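Local coordinates for protein leucine aminopeptidase (Legionella pneumophila, PDB 5GNE) that probably acts as a zinc-dependent aminopeptidase of the M28 family, removing residues from the amino-terminal end of peptides, at residues 128-142 with 159-173. Residues are numbered along the deposited sequence; the frame is centred on the assembly and turned at random. Where two conformers were deposited one is given.
Sequences SAKSRTGVEAAQWFK and SYFVKTGNKFIQPSV
Gln170 reaches to the first turn of helix 132-142 and gives its side-chain amide to a carbonyl of that turn. Gln170 NE2 donates to Gly134 O at 2.9 Å. The bond is nearly straight at the hydrogen, but the donor stands above the carbonyl plane, 47° out of it. CG lies anti to the backbone N (chi1 177°) and the chain runs on extended, which carries the amide to the helix. NE2 also donates to Arg127 O, and OE1 accepts from Ala237 N, close before the zinc ligand Glu239, so both ends of this buried amide are held. Gln170 N donates to Ala129 O at 3.2 Å, joining Gln170 to the type I turn Ser128 to Ser131.

Beside this, Ile169 CD1 meets Val135 CG2 at 3.6 Å. The Phe168 ring takes Lys130 CG at its edge. Farther along, Ala138 CB lies against Pro171, and Val173 CG1 meets the edge of the Phe141 ring. Lys142 CD lies 3.4 Å from Phe161 CZ. Lys142 NZ donates to Ser159 OG at 2.8 Å; Asp146 forms a salt bridge with the lysine and a hydrogen bond with the serine.

This is helix-on-sheet packing beside the two-zinc site of the M28 fold. Helix segment 132-142 runs nearly parallel to strand 170-173, 21° between axes, near the sheet margin, where 157-164 is outermost. Phe141 continues from Val173 onto helix 202-221.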
loop_
_atom_site.group_PDB
_atom_site.type_symbol
_atom_site.label_atom_id
_atom_site.label_comp_id
_atom_site.label_asym_id
_atom_site.label_seq_id
_atom_site.Cartn_x
_atom_site.Cartn_y
_atom_site.Cartn_z
ATOM N N SER A 128 -9.149 -0.340 -12.539
ATOM C CA SER A 128 -10.193 -0.674 -11.569
ATOM C C SER A 128 -10.254 -2.159 -11.214
ATOM O O SER A 128 -10.040 -3.009 -12.064
ATOM C CB SER A 128 -11.546 -0.224 -12.105
ATOM O OG SER A 128 -12.595 -0.952 -11.501
ATOM N N ALA A 129 -10.584 -2.471 -9.965
ATOM C CA ALA A 129 -10.656 -3.863 -9.539
ATOM C C ALA A 129 -11.767 -4.645 -10.238
ATOM O O ALA A 129 -11.775 -5.875 -10.195
ATOM C CB ALA A 129 -10.826 -3.952 -8.011
ATOM N N LYS A 130 -12.704 -3.937 -10.858
ATOM C CA LYS A 130 -13.776 -4.580 -11.610
ATOM C C LYS A 130 -13.469 -4.732 -13.099
ATOM O O LYS A 130 -14.127 -5.520 -13.778
ATOM C CB LYS A 130 -15.095 -3.804 -11.493
ATOM C CG LYS A 130 -15.682 -3.674 -10.116
ATOM C CD LYS A 130 -16.965 -2.840 -10.160
ATOM C CE LYS A 130 -18.076 -3.490 -9.325
ATOM N NZ LYS A 130 -19.435 -2.931 -9.604
ATOM N N SER A 131 -12.498 -3.983 -13.624
ATOM C CA SER A 131 -12.356 -3.920 -15.080
ATOM C C SER A 131 -11.276 -4.865 -15.598
ATOM O O SER A 131 -10.448 -5.377 -14.846
ATOM C CB SER A 131 -12.063 -2.487 -15.555
ATOM O OG SER A 131 -10.729 -2.090 -15.277
ATOM N N ARG A 132 -11.327 -5.111 -16.899
ATOM C CA ARG A 132 -10.361 -5.944 -17.590
ATOM C C ARG A 132 -8.974 -5.297 -17.529
ATOM O O ARG A 132 -7.973 -5.976 -17.284
ATOM C CB ARG A 132 -10.826 -6.200 -19.027
ATOM C CG ARG A 132 -10.062 -7.293 -19.766
ATOM C CD ARG A 132 -9.963 -8.554 -18.876
ATOM N NE ARG A 132 -9.171 -9.655 -19.448
ATOM C CZ ARG A 132 -7.887 -9.599 -19.803
ATOM N NH1 ARG A 132 -7.223 -8.470 -19.712
ATOM N NH2 ARG A 132 -7.271 -10.672 -20.289
ATOM N N THR A 133 -8.904 -3.992 -17.777
ATOM C CA THR A 133 -7.625 -3.303 -17.680
ATOM C C THR A 133 -7.044 -3.427 -16.286
ATOM O O THR A 133 -5.848 -3.644 -16.137
ATOM C CB THR A 133 -7.737 -1.818 -18.045
ATOM O OG1 THR A 133 -8.904 -1.256 -17.428
ATOM C CG2 THR A 133 -7.839 -1.652 -19.546
ATOM N N GLY A 134 -7.896 -3.314 -15.270
ATOM C CA GLY A 134 -7.482 -3.534 -13.895
ATOM C C GLY A 134 -6.836 -4.894 -13.683
ATOM O O GLY A 134 -5.863 -5.018 -12.949
ATOM N N VAL A 135 -7.364 -5.914 -14.349
ATOM C CA VAL A 135 -6.786 -7.251 -14.298
ATOM C C VAL A 135 -5.441 -7.291 -15.030
ATOM O O VAL A 135 -4.475 -7.876 -14.543
ATOM C CB VAL A 135 -7.757 -8.297 -14.899
ATOM C CG1 VAL A 135 -7.075 -9.653 -15.062
ATOM C CG2 VAL A 135 -9.030 -8.388 -14.047
ATOM N N GLU A 136 -5.377 -6.673 -16.199
ATOM C CA GLU A 136 -4.131 -6.622 -16.952
ATOM C C GLU A 136 -3.014 -6.001 -16.157
ATOM O O GLU A 136 -1.886 -6.514 -16.160
ATOM C CB GLU A 136 -4.320 -5.841 -18.253
ATOM C CG GLU A 136 -5.062 -6.619 -19.284
ATOM C CD GLU A 136 -5.627 -5.780 -20.410
ATOM O OE1 GLU A 136 -5.347 -4.567 -20.445
ATOM O OE2 GLU A 136 -6.351 -6.339 -21.268
ATOM N N ALA A 137 -3.332 -4.923 -15.442
ATOM C CA ALA A 137 -2.297 -4.226 -14.694
ATOM C C ALA A 137 -1.649 -5.192 -13.706
ATOM O O ALA A 137 -0.414 -5.268 -13.609
ATOM C CB ALA A 137 -2.860 -3.000 -14.004
ATOM N N ALA A 138 -2.473 -6.002 -13.055
ATOM C CA ALA A 138 -1.965 -6.960 -12.087
ATOM C C ALA A 138 -1.108 -7.997 -12.795
ATOM O O ALA A 138 -0.003 -8.301 -12.352
ATOM C CB ALA A 138 -3.103 -7.617 -11.329
ATOM N N GLN A 139 -1.607 -8.530 -13.906
ATOM C CA GLN A 139 -0.843 -9.530 -14.658
ATOM C C GLN A 139 0.469 -8.966 -15.155
ATOM O O GLN A 139 1.499 -9.634 -15.110
ATOM C CB GLN A 139 -1.655 -10.087 -15.828
ATOM C CG GLN A 139 -2.879 -10.822 -15.360
ATOM C CD GLN A 139 -3.813 -11.185 -16.473
ATOM O OE1 GLN A 139 -3.993 -10.428 -17.425
ATOM N NE2 GLN A 139 -4.424 -12.357 -16.363
ATOM N N TRP A 140 0.414 -7.742 -15.654
ATOM C CA TRP A 140 1.608 -7.021 -16.071
ATOM C C TRP A 140 2.680 -6.992 -14.967
ATOM O O TRP A 140 3.842 -7.341 -15.185
ATOM C CB TRP A 140 1.226 -5.609 -16.506
ATOM C CG TRP A 140 2.364 -4.843 -17.062
ATOM C CD1 TRP A 140 2.862 -4.921 -18.334
ATOM C CD2 TRP A 140 3.151 -3.862 -16.381
ATOM N NE1 TRP A 140 3.909 -4.054 -18.483
ATOM C CE2 TRP A 140 4.118 -3.396 -17.300
ATOM C CE3 TRP A 140 3.137 -3.333 -15.084
ATOM C CZ2 TRP A 140 5.061 -2.421 -16.968
ATOM C CZ3 TRP A 140 4.082 -2.369 -14.748
ATOM C CH2 TRP A 140 5.033 -1.925 -15.687
ATOM N N PHE A 141 2.270 -6.565 -13.782
ATOM C CA PHE A 141 3.175 -6.435 -12.660
ATOM C C PHE A 141 3.881 -7.744 -12.370
ATOM O O PHE A 141 5.104 -7.774 -12.218
ATOM C CB PHE A 141 2.402 -5.969 -11.419
ATOM C CG PHE A 141 3.238 -5.860 -10.180
ATOM C CD1 PHE A 141 3.383 -6.949 -9.328
ATOM C CD2 PHE A 141 3.849 -4.661 -9.853
ATOM C CE1 PHE A 141 4.148 -6.863 -8.182
ATOM C CE2 PHE A 141 4.605 -4.540 -8.703
ATOM C CZ PHE A 141 4.762 -5.652 -7.857
ATOM N N LYS A 142 3.109 -8.832 -12.346
ATOM C CA LYS A 142 3.648 -10.156 -12.031
ATOM C C LYS A 142 4.723 -10.508 -13.041
ATOM O O LYS A 142 5.807 -10.981 -12.700
ATOM C CB LYS A 142 2.548 -11.224 -12.027
ATOM C CG LYS A 142 3.006 -12.541 -11.388
ATOM C CD LYS A 142 2.098 -13.726 -11.694
ATOM C CE LYS A 142 2.633 -14.995 -11.038
ATOM N NZ LYS A 142 3.796 -15.566 -11.790
ATOM N N SER A 159 6.567 -15.823 -7.189
ATOM C CA SER A 159 5.494 -14.855 -7.455
ATOM C C SER A 159 4.158 -15.570 -7.601
ATOM O O SER A 159 4.068 -16.584 -8.272
ATOM C CB SER A 159 5.792 -14.006 -8.697
ATOM O OG SER A 159 5.684 -14.765 -9.887
ATOM N N TYR A 160 3.120 -15.048 -6.953
ATOM C CA TYR A 160 1.785 -15.628 -7.075
ATOM C C TYR A 160 0.675 -14.618 -6.939
ATOM O O TYR A 160 0.844 -13.575 -6.316
ATOM C CB TYR A 160 1.586 -16.730 -6.049
ATOM C CG TYR A 160 2.000 -16.368 -4.652
ATOM C CD1 TYR A 160 3.339 -16.426 -4.268
ATOM C CD2 TYR A 160 1.064 -15.989 -3.699
ATOM C CE1 TYR A 160 3.728 -16.112 -2.970
ATOM C CE2 TYR A 160 1.444 -15.681 -2.404
ATOM C CZ TYR A 160 2.772 -15.745 -2.039
ATOM O OH TYR A 160 3.156 -15.440 -0.748
ATOM N N PHE A 161 -0.465 -14.929 -7.539
ATOM C CA PHE A 161 -1.677 -14.172 -7.313
ATOM C C PHE A 161 -2.296 -14.535 -5.988
ATOM O O PHE A 161 -2.247 -15.684 -5.574
ATOM C CB PHE A 161 -2.668 -14.407 -8.433
ATOM C CG PHE A 161 -2.173 -13.939 -9.747
ATOM C CD1 PHE A 161 -2.023 -12.586 -9.993
ATOM C CD2 PHE A 161 -1.815 -14.851 -10.737
ATOM C CE1 PHE A 161 -1.545 -12.135 -11.212
ATOM C CE2 PHE A 161 -1.329 -14.408 -11.968
ATOM C CZ PHE A 161 -1.196 -13.047 -12.207
ATOM N N VAL A 162 -2.869 -13.542 -5.322
ATOM C CA VAL A 162 -3.750 -13.777 -4.200
ATOM C C VAL A 162 -5.140 -13.236 -4.537
ATOM O O VAL A 162 -5.315 -12.044 -4.725
ATOM C CB VAL A 162 -3.231 -13.141 -2.923
ATOM C CG1 VAL A 162 -4.293 -13.250 -1.822
ATOM C CG2 VAL A 162 -1.921 -13.830 -2.493
ATOM N N LYS A 163 -6.091 -14.154 -4.665
ATOM C CA LYS A 163 -7.471 -13.890 -5.040
ATOM C C LYS A 163 -8.076 -12.803 -4.168
ATOM O O LYS A 163 -7.892 -12.807 -2.959
ATOM C CB LYS A 163 -8.275 -15.188 -4.856
ATOM C CG LYS A 163 -9.206 -15.615 -5.962
ATOM C CD LYS A 163 -9.809 -16.993 -5.621
ATOM C CE LYS A 163 -8.738 -18.107 -5.657
ATOM N NZ LYS A 163 -9.263 -19.520 -5.662
ATOM N N THR A 164 -8.827 -11.889 -4.767
ATOM C CA THR A 164 -9.485 -10.847 -3.981
ATOM C C THR A 164 -10.877 -11.348 -3.635
ATOM O O THR A 164 -11.889 -10.750 -3.986
ATOM C CB THR A 164 -9.505 -9.481 -4.725
ATOM O OG1 THR A 164 -8.170 -9.158 -5.120
ATOM C CG2 THR A 164 -9.989 -8.351 -3.801
ATOM N N GLY A 165 -10.894 -12.461 -2.907
ATOM C CA GLY A 165 -12.122 -13.161 -2.585
ATOM C C GLY A 165 -12.912 -13.451 -3.844
ATOM O O GLY A 165 -12.357 -13.788 -4.889
ATOM N N ASN A 166 -14.222 -13.302 -3.747
ATOM C CA ASN A 166 -15.059 -13.563 -4.913
ATOM C C ASN A 166 -15.732 -12.283 -5.351
ATOM O O ASN A 166 -16.632 -12.295 -6.176
ATOM C CB ASN A 166 -16.105 -14.648 -4.621
ATOM C CG ASN A 166 -15.553 -16.061 -4.782
ATOM O OD1 ASN A 166 -14.731 -16.330 -5.661
ATOM N ND2 ASN A 166 -16.016 -16.973 -3.936
ATOM N N LYS A 167 -15.262 -11.168 -4.810
ATOM C CA LYS A 167 -15.914 -9.898 -5.077
ATOM C C LYS A 167 -15.312 -9.133 -6.233
ATOM O O LYS A 167 -16.008 -8.346 -6.865
ATOM C CB LYS A 167 -15.896 -9.029 -3.813
ATOM C CG LYS A 167 -16.159 -9.836 -2.554
ATOM C CD LYS A 167 -16.186 -8.977 -1.310
ATOM C CE LYS A 167 -17.615 -8.772 -0.806
ATOM N NZ LYS A 167 -17.703 -7.918 0.437
ATOM N N PHE A 168 -14.020 -9.329 -6.486
ATOM C CA PHE A 168 -13.320 -8.544 -7.512
ATOM C C PHE A 168 -12.391 -9.370 -8.391
ATOM O O PHE A 168 -11.538 -10.099 -7.891
ATOM C CB PHE A 168 -12.549 -7.409 -6.841
ATOM C CG PHE A 168 -13.433 -6.367 -6.207
ATOM C CD1 PHE A 168 -14.103 -5.434 -6.989
ATOM C CD2 PHE A 168 -13.652 -6.360 -4.839
ATOM C CE1 PHE A 168 -14.934 -4.465 -6.402
ATOM C CE2 PHE A 168 -14.484 -5.404 -4.249
ATOM C CZ PHE A 168 -15.124 -4.458 -5.027
ATOM N N ILE A 169 -12.540 -9.238 -9.705
ATOM C CA ILE A 169 -11.736 -10.028 -10.637
ATOM C C ILE A 169 -10.244 -9.681 -10.600
ATOM O O ILE A 169 -9.406 -10.482 -10.991
ATOM C CB ILE A 169 -12.262 -9.901 -12.092
ATOM C CG1 ILE A 169 -12.405 -8.439 -12.510
ATOM C CG2 ILE A 169 -13.592 -10.609 -12.252
ATOM C CD1 ILE A 169 -12.677 -8.263 -13.998
ATOM N N GLN A 170 -9.903 -8.491 -10.140
ATOM C CA GLN A 170 -8.497 -8.107 -10.062
ATOM C C GLN A 170 -7.817 -8.759 -8.854
ATOM O O GLN A 170 -8.228 -8.557 -7.719
ATOM C CB GLN A 170 -8.382 -6.581 -9.991
ATOM C CG GLN A 170 -6.976 -6.052 -9.838
ATOM C CD GLN A 170 -6.973 -4.578 -9.515
ATOM O OE1 GLN A 170 -7.447 -4.167 -8.463
ATOM N NE2 GLN A 170 -6.454 -3.777 -10.415
ATOM N N PRO A 171 -6.754 -9.540 -9.092
ATOM C CA PRO A 171 -6.065 -10.177 -7.968
ATOM C C PRO A 171 -4.932 -9.306 -7.451
ATOM O O PRO A 171 -4.467 -8.408 -8.171
ATOM C CB PRO A 171 -5.492 -11.445 -8.593
ATOM C CG PRO A 171 -5.161 -11.012 -9.954
ATOM C CD PRO A 171 -6.190 -9.976 -10.376
ATOM N N SER A 172 -4.475 -9.583 -6.236
ATOM C CA SER A 172 -3.242 -8.991 -5.753
ATOM C C SER A 172 -2.061 -9.800 -6.283
ATOM O O SER A 172 -2.221 -10.965 -6.632
ATOM C CB SER A 172 -3.239 -8.988 -4.226
ATOM O OG SER A 172 -4.131 -8.013 -3.748
ATOM N N VAL A 173 -0.865 -9.224 -6.259
ATOM C CA VAL A 173 0.318 -9.955 -6.668
ATOM C C VAL A 173 1.393 -9.858 -5.608
ATOM O O VAL A 173 1.826 -8.761 -5.248
ATOM C CB VAL A 173 0.877 -9.415 -7.978
ATOM C CG1 VAL A 173 2.115 -10.214 -8.387
ATOM C CG2 VAL A 173 -0.196 -9.420 -9.073
#